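Local coordinates for protein aminopeptidase N (Francisella tularensis subsp. tularensis, PDB 5DLL) that removes single amino acids from the N-termini of peptides as a zinc-dependent M1 family aminopeptidase, probably in the turnover of intracellular peptides, at residues K247-R252 and E310-W315; N314-R319 and V336-E341. All blocks are in the same frame, centred on the assembly; numbering follows the deposited sequence.

Contact 1. Residues K247-R252 and E310-W315; sequences KWDEDR and EYFHNW. With ZN (zinc ion), chain B.
Tyr-311 lies against Asp-249 of helix 236-253, and Phe-312 against both Trp-248 and Asp-249. No hydrogen bond crosses between the segments; the contact is made by van der Waals packing. In Tyr-311, CG is anti to the backbone N (chi1 174°), and the ring extends toward the opposing helix. Its CE2 lies 3.5 Å from Asp-249 OD2, and CB of Asp-249 sits in plane at the ring edge. Phe-312 is next and meets two residues. One ring face takes CZ3 of Trp-248, off centre toward the rim; the closest atoms are Phe-312 CZ and Trp-248 CE3, 3.6 Å apart. The two ring planes are inclined at 52°, an oblique pair. Asp-249 OD2 stands 3.6 Å from Phe-312 CD1. This oxygen lies near the plane of the Phe-312 ring at its edge and approaches Tyr-311 obliquely, while OD1 forms a salt bridge with Arg-338. The indole NE1 of Trp-248 is hydrogen-bonded to Asp-345. His-313 makes no contact with 247-252 and binds zinc through NE2, with His-309 and Glu-332 as the other protein ligands. The contact is buried and joins the zinc-binding helix 297-312 to helix 236-253. Helix 328-346 touches both sides, with Leu-346 on Trp-248 and Thr-335 on Phe-312. Strand 280-284 packs against Glu-310, the glutamate of the HExxH motif, the zinc-binding signature of M1 peptidases.

Contact 2. Residues N314-R319 and V336-E341; sequences NWTGDR and VFRDQE
A bend at chi3 (70°) in Arg-338 and a chi1 of 56° in Thr-316 bring a guanidinium nitrogen and a hydroxyl together. In Thr-316 this torsion places OG1 between the backbone N and the carbonyl carbon. Both side chains leave their backbones toward the other segment. Arg-338 NH1 donates a hydrogen bond to Thr-316 OG1 over 2.8 Å. The N-H...O angle of 142° shows a bent bond. The hydroxyl oxygen nevertheless lies close to the guanidinium plane, only 7° out of it, so it meets the group at its edge. The methyl CG2 of Thr-316 flanks the same nitrogen and lies 3.9 Å from Arg-338 CD. Trp-315 adds a looser approach through its CB, 4.3 Å from Arg-338 NH1. The indole NE1 is hydrogen-bonded to the carbonyl of Glu-256. Thr-316 is also the centre of an inverse gamma turn. The contact bridges the short, weakly bonded helix 314-319 and the long helix 328-346. Both segments belong to the M1 peptidase domain. The threonine hydroxyl has two further hydrogen-bond partners, the carbonyl of Phe-312 and the hydroxyl of Thr-335. Three groups thus hold this buried oxygen. The carbonyl of Thr-316 is hydrogen-bonded to His-313 ND1, which probably helps to orient that zinc ligand. NH2 of Arg-338, a different nitrogen from the one on Thr-316, makes a salt bridge with Asp-249. The Asp-249 carboxylate probably offsets the arginine charge, while the neutral threonine hydroxyl helps to fix the direction of NH1.

Contacts 1 and 2 adjoin, their centres about 7 Å apart, and share Asn-314 and Trp-315. Arg-338 joins them: its NH2 forms a salt bridge to Asp-249 OD1 at 2.5 Å. A second salt bridge ties Arg-252 NH1 to Glu-341 OE1 at 2.7 Å, linking helices 236-253 and 328-346 again. Trp-248 CH2 also packs on Arg-338 O at 3.4 Å. Both contacts border the zinc site. Contact 1 contains the ligand His-313, whereas the Thr-316 side chain of contact 2 is about 8 Å from the metal. OD1 of Asp-339, on helix 328-346, is hydrogen-bonded to ND1 of the ligand His-309, so segment 336-341 also reaches the site's second shell.

Contact 1. Residues K247-R252 and E310-W315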
loop_
_atom_site.group_PDB
_atom_site.type_symbol
_atom_site.label_atom_id
_atom_site.label_comp_id
_atom_site.label_asym_id
_atom_site.label_seq_id
_atom_site.Cartn_x
_atom_site.Cartn_y
_atom_site.Cartn_z
ATOM N N LYS A 247 -10.359 -17.773 -5.418
ATOM C CA LYS A 247 -9.939 -19.119 -5.016
ATOM C C LYS A 247 -9.144 -19.117 -3.714
ATOM O O LYS A 247 -9.330 -19.993 -2.872
ATOM C CB LYS A 247 -9.103 -19.754 -6.128
ATOM C CG LYS A 247 -8.566 -21.144 -5.822
ATOM C CD LYS A 247 -7.823 -21.711 -7.023
ATOM C CE LYS A 247 -6.912 -22.865 -6.631
ATOM N NZ LYS A 247 -7.661 -23.997 -6.019
ATOM N N TRP A 248 -8.257 -18.138 -3.557
ATOM C CA TRP A 248 -7.403 -18.059 -2.378
ATOM C C TRP A 248 -8.214 -17.763 -1.128
ATOM O O TRP A 248 -7.889 -18.233 -0.036
ATOM C CB TRP A 248 -6.337 -16.984 -2.561
ATOM C CG TRP A 248 -5.472 -16.806 -1.359
ATOM C CD1 TRP A 248 -4.371 -17.534 -1.027
ATOM C CD2 TRP A 248 -5.637 -15.832 -0.324
ATOM N NE1 TRP A 248 -3.834 -17.074 0.152
ATOM C CE2 TRP A 248 -4.593 -16.025 0.604
ATOM C CE3 TRP A 248 -6.561 -14.806 -0.094
ATOM C CZ2 TRP A 248 -4.447 -15.231 1.746
ATOM C CZ3 TRP A 248 -6.416 -14.021 1.046
ATOM C CH2 TRP A 248 -5.367 -14.240 1.948
ATOM N N ASP A 249 -9.267 -16.977 -1.297
ATOM C CA ASP A 249 -10.128 -16.607 -0.192
ATOM C C ASP A 249 -10.919 -17.831 0.248
ATOM O O ASP A 249 -11.055 -18.079 1.453
ATOM C CB ASP A 249 -11.070 -15.468 -0.601
ATOM C CG ASP A 249 -11.237 -14.415 0.488
ATOM O OD1 ASP A 249 -10.785 -14.632 1.634
ATOM O OD2 ASP A 249 -11.823 -13.348 0.193
ATOM N N GLU A 250 -11.422 -18.595 -0.726
ATOM C CA GLU A 250 -12.089 -19.872 -0.442
ATOM C C GLU A 250 -11.140 -20.850 0.244
ATOM O O GLU A 250 -11.443 -21.368 1.320
ATOM C CB GLU A 250 -12.632 -20.514 -1.722
ATOM C CG GLU A 250 -13.872 -19.840 -2.280
ATOM C CD GLU A 250 -14.383 -20.490 -3.554
ATOM O OE1 GLU A 250 -13.600 -21.162 -4.251
ATOM O OE2 GLU A 250 -15.576 -20.327 -3.869
ATOM N N ASP A 251 -9.987 -21.089 -0.376
ATOM C CA ASP A 251 -9.037 -22.080 0.129
ATOM C C ASP A 251 -8.545 -21.740 1.535
ATOM O O ASP A 251 -8.687 -22.542 2.446
ATOM C CB ASP A 251 -7.841 -22.235 -0.826
ATOM C CG ASP A 251 -8.197 -22.989 -2.114
ATOM O OD1 ASP A 251 -9.274 -23.623 -2.191
ATOM O OD2 ASP A 251 -7.379 -22.950 -3.061
ATOM N N ARG A 252 -7.992 -20.547 1.718
ATOM C CA ARG A 252 -7.366 -20.205 2.990
ATOM C C ARG A 252 -8.324 -19.665 4.058
ATOM O O ARG A 252 -8.168 -19.980 5.239
ATOM C CB ARG A 252 -6.227 -19.210 2.780
ATOM C CG ARG A 252 -5.524 -18.882 4.080
ATOM C CD ARG A 252 -4.092 -18.420 3.905
ATOM N NE ARG A 252 -3.578 -17.967 5.194
ATOM C CZ ARG A 252 -2.472 -17.253 5.374
ATOM N NH1 ARG A 252 -1.716 -16.898 4.339
ATOM N NH2 ARG A 252 -2.121 -16.896 6.606
ATOM N N GLU A 310 -8.814 -5.270 -3.097
ATOM C CA GLU A 310 -10.172 -4.760 -3.215
ATOM C C GLU A 310 -11.199 -5.891 -3.140
ATOM O O GLU A 310 -12.272 -5.701 -2.562
ATOM C CB GLU A 310 -10.351 -3.937 -4.502
ATOM C CG GLU A 310 -9.416 -2.732 -4.647
ATOM C CD GLU A 310 -9.455 -1.753 -3.475
ATOM O OE1 GLU A 310 -10.521 -1.588 -2.846
ATOM O OE2 GLU A 310 -8.407 -1.131 -3.183
ATOM N N TYR A 311 -10.882 -7.061 -3.703
ATOM C CA TYR A 311 -11.786 -8.214 -3.597
ATOM C C TYR A 311 -11.954 -8.657 -2.135
ATOM O O TYR A 311 -13.050 -9.046 -1.713
ATOM C CB TYR A 311 -11.328 -9.405 -4.467
ATOM C CG TYR A 311 -12.179 -10.647 -4.239
ATOM C CD1 TYR A 311 -13.430 -10.777 -4.837
ATOM C CD2 TYR A 311 -11.753 -11.666 -3.380
ATOM C CE1 TYR A 311 -14.226 -11.894 -4.606
ATOM C CE2 TYR A 311 -12.542 -12.782 -3.141
ATOM C CZ TYR A 311 -13.777 -12.893 -3.756
ATOM O OH TYR A 311 -14.565 -13.999 -3.529
ATOM N N PHE A 312 -10.873 -8.583 -1.365
ATOM C CA PHE A 312 -10.888 -9.037 0.027
ATOM C C PHE A 312 -11.761 -8.151 0.913
ATOM O O PHE A 312 -12.331 -8.635 1.889
ATOM C CB PHE A 312 -9.456 -9.166 0.568
ATOM C CG PHE A 312 -8.573 -10.065 -0.268
ATOM C CD1 PHE A 312 -9.084 -11.221 -0.860
ATOM C CD2 PHE A 312 -7.237 -9.756 -0.473
ATOM C CE1 PHE A 312 -8.289 -12.036 -1.640
ATOM C CE2 PHE A 312 -6.435 -10.572 -1.251
ATOM C CZ PHE A 312 -6.962 -11.713 -1.833
ATOM N N HIS A 313 -11.910 -6.875 0.556
ATOM C CA HIS A 313 -12.858 -5.992 1.261
ATOM C C HIS A 313 -14.290 -6.522 1.252
ATOM O O HIS A 313 -15.062 -6.209 2.157
ATOM C CB HIS A 313 -12.867 -4.574 0.680
ATOM C CG HIS A 313 -11.788 -3.692 1.218
ATOM N ND1 HIS A 313 -11.598 -3.488 2.567
ATOM C CD2 HIS A 313 -10.846 -2.952 0.589
ATOM C CE1 HIS A 313 -10.579 -2.667 2.746
ATOM N NE2 HIS A 313 -10.105 -2.327 1.561
ATOM N N ASN A 314 -14.647 -7.311 0.238
ATOM C CA ASN A 314 -15.993 -7.876 0.140
ATOM C C ASN A 314 -16.500 -8.449 1.460
ATOM O O ASN A 314 -17.679 -8.315 1.776
ATOM C CB ASN A 314 -16.068 -8.957 -0.938
ATOM C CG ASN A 314 -17.494 -9.370 -1.238
ATOM O OD1 ASN A 314 -18.319 -8.531 -1.570
ATOM N ND2 ASN A 314 -17.791 -10.663 -1.119
ATOM N N TRP A 315 -15.613 -9.091 2.214
ATOM C CA TRP A 315 -15.955 -9.577 3.553
ATOM C C TRP A 315 -15.444 -8.623 4.625
ATOM O O TRP A 315 -16.211 -8.192 5.479
ATOM C CB TRP A 315 -15.436 -11.008 3.777
ATOM C CG TRP A 315 -16.333 -12.029 3.145
ATOM C CD1 TRP A 315 -16.193 -12.592 1.910
ATOM C CD2 TRP A 315 -17.539 -12.571 3.698
ATOM N NE1 TRP A 315 -17.230 -13.459 1.663
ATOM C CE2 TRP A 315 -18.071 -13.465 2.745
ATOM C CE3 TRP A 315 -18.220 -12.388 4.910
ATOM C CZ2 TRP A 315 -19.249 -14.180 2.967
ATOM C CZ3 TRP A 315 -19.389 -13.102 5.129
ATOM C CH2 TRP A 315 -19.891 -13.986 4.164
HETATM ZN ZN ZN B . -8.606 -0.853 1.102
#

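Contact 2. Residues N314-R319 and V336-E341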
loop_
_atom_site.group_PDB
_atom_site.type_symbol
_atom_site.label_atom_id
_atom_site.label_comp_id
_atom_site.label_asym_id
_atom_site.label_seq_id
_atom_site.Cartn_x
_atom_site.Cartn_y
_atom_site.Cartn_z
ATOM N N ASN A 314 -14.647 -7.311 0.238
ATOM C CA ASN A 314 -15.993 -7.876 0.140
ATOM C C ASN A 314 -16.500 -8.449 1.460
ATOM O O ASN A 314 -17.679 -8.315 1.776
ATOM C CB ASN A 314 -16.068 -8.957 -0.938
ATOM C CG ASN A 314 -17.494 -9.370 -1.238
ATOM O OD1 ASN A 314 -18.319 -8.531 -1.570
ATOM N ND2 ASN A 314 -17.791 -10.663 -1.119
ATOM N N TRP A 315 -15.613 -9.091 2.214
ATOM C CA TRP A 315 -15.955 -9.577 3.553
ATOM C C TRP A 315 -15.444 -8.623 4.625
ATOM O O TRP A 315 -16.211 -8.192 5.479
ATOM C CB TRP A 315 -15.436 -11.008 3.777
ATOM C CG TRP A 315 -16.333 -12.029 3.145
ATOM C CD1 TRP A 315 -16.193 -12.592 1.910
ATOM C CD2 TRP A 315 -17.539 -12.571 3.698
ATOM N NE1 TRP A 315 -17.230 -13.459 1.663
ATOM C CE2 TRP A 315 -18.071 -13.465 2.745
ATOM C CE3 TRP A 315 -18.220 -12.388 4.910
ATOM C CZ2 TRP A 315 -19.249 -14.180 2.967
ATOM C CZ3 TRP A 315 -19.389 -13.102 5.129
ATOM C CH2 TRP A 315 -19.891 -13.986 4.164
ATOM N N THR A 316 -14.158 -8.283 4.567
ATOM C CA THR A 316 -13.554 -7.388 5.554
ATOM C C THR A 316 -13.654 -5.929 5.113
ATOM O O THR A 316 -12.667 -5.317 4.694
ATOM C CB THR A 316 -12.085 -7.760 5.835
ATOM O OG1 THR A 316 -11.333 -7.756 4.613
ATOM C CG2 THR A 316 -12.008 -9.138 6.485
ATOM N N GLY A 317 -14.861 -5.380 5.222
ATOM C CA GLY A 317 -15.121 -3.989 4.864
ATOM C C GLY A 317 -16.550 -3.778 4.420
ATOM O O GLY A 317 -17.226 -2.873 4.903
ATOM N N ASP A 318 -17.009 -4.615 3.496
ATOM C CA ASP A 318 -18.342 -4.473 2.915
ATOM C C ASP A 318 -19.380 -5.283 3.681
ATOM O O ASP A 318 -20.444 -4.779 4.023
ATOM C CB ASP A 318 -18.345 -4.894 1.436
ATOM C CG ASP A 318 -17.369 -4.089 0.582
ATOM O OD1 ASP A 318 -16.567 -3.309 1.135
ATOM O OD2 ASP A 318 -17.411 -4.245 -0.653
ATOM N N ARG A 319 -19.066 -6.542 3.945
ATOM C CA ARG A 319 -20.001 -7.433 4.618
ATOM C C ARG A 319 -20.026 -7.159 6.128
ATOM O O ARG A 319 -21.090 -7.153 6.741
ATOM C CB ARG A 319 -19.636 -8.879 4.317
ATOM C CG ARG A 319 -20.784 -9.842 4.489
ATOM C CD ARG A 319 -21.751 -9.834 3.319
ATOM N NE ARG A 319 -22.846 -10.757 3.602
ATOM C CZ ARG A 319 -22.906 -12.030 3.217
ATOM N NH1 ARG A 319 -21.948 -12.580 2.480
ATOM N NH2 ARG A 319 -23.950 -12.764 3.564
ATOM N N VAL A 336 -5.454 -5.327 4.439
ATOM C CA VAL A 336 -4.051 -5.173 4.042
ATOM C C VAL A 336 -3.281 -6.424 4.446
ATOM O O VAL A 336 -2.502 -6.973 3.657
ATOM C CB VAL A 336 -3.398 -3.922 4.683
ATOM C CG1 VAL A 336 -1.881 -3.961 4.557
ATOM C CG2 VAL A 336 -3.931 -2.642 4.042
ATOM N N PHE A 337 -3.496 -6.871 5.680
ATOM C CA PHE A 337 -2.904 -8.115 6.155
ATOM C C PHE A 337 -3.254 -9.256 5.207
ATOM O O PHE A 337 -2.402 -10.069 4.854
ATOM C CB PHE A 337 -3.389 -8.437 7.570
ATOM C CG PHE A 337 -3.035 -9.820 8.028
ATOM C CD1 PHE A 337 -1.767 -10.099 8.503
ATOM C CD2 PHE A 337 -3.972 -10.844 7.978
ATOM C CE1 PHE A 337 -1.436 -11.374 8.918
ATOM C CE2 PHE A 337 -3.651 -12.123 8.400
ATOM C CZ PHE A 337 -2.380 -12.389 8.870
ATOM N N ARG A 338 -4.507 -9.298 4.781
ATOM C CA ARG A 338 -4.955 -10.327 3.860
ATOM C C ARG A 338 -4.287 -10.218 2.489
ATOM O O ARG A 338 -3.829 -11.222 1.955
ATOM C CB ARG A 338 -6.469 -10.286 3.720
ATOM C CG ARG A 338 -7.194 -10.631 5.010
ATOM C CD ARG A 338 -8.684 -10.430 4.841
ATOM N NE ARG A 338 -9.228 -11.440 3.939
ATOM C CZ ARG A 338 -10.419 -11.377 3.355
ATOM N NH1 ARG A 338 -11.219 -10.341 3.551
ATOM N NH2 ARG A 338 -10.806 -12.356 2.563
ATOM N N ASP A 339 -4.214 -9.011 1.933
ATOM C CA ASP A 339 -3.574 -8.816 0.622
ATOM C C ASP A 339 -2.084 -9.177 0.645
ATOM O O ASP A 339 -1.557 -9.691 -0.342
ATOM C CB ASP A 339 -3.807 -7.388 0.063
ATOM C CG ASP A 339 -2.620 -6.429 0.294
ATOM O OD1 ASP A 339 -2.830 -5.371 0.924
ATOM O OD2 ASP A 339 -1.492 -6.705 -0.178
ATOM N N GLN A 340 -1.405 -8.913 1.757
ATOM C CA GLN A 340 0.022 -9.229 1.845
ATOM C C GLN A 340 0.255 -10.721 2.110
ATOM O O GLN A 340 1.299 -11.261 1.750
ATOM C CB GLN A 340 0.748 -8.321 2.849
ATOM C CG GLN A 340 0.298 -8.402 4.294
ATOM C CD GLN A 340 0.834 -7.251 5.138
ATOM O OE1 GLN A 340 1.096 -6.158 4.627
ATOM N NE2 GLN A 340 0.986 -7.486 6.444
ATOM N N GLU A 341 -0.733 -11.385 2.708
ATOM C CA GLU A 341 -0.738 -12.852 2.829
ATOM C C GLU A 341 -1.054 -13.546 1.509
ATOM O O GLU A 341 -0.528 -14.620 1.221
ATOM C CB GLU A 341 -1.767 -13.301 3.869
ATOM C CG GLU A 341 -1.350 -13.044 5.305
ATOM C CD GLU A 341 -0.149 -13.868 5.711
ATOM O OE1 GLU A 341 -0.092 -15.069 5.367
ATOM O OE2 GLU A 341 0.746 -13.312 6.376
#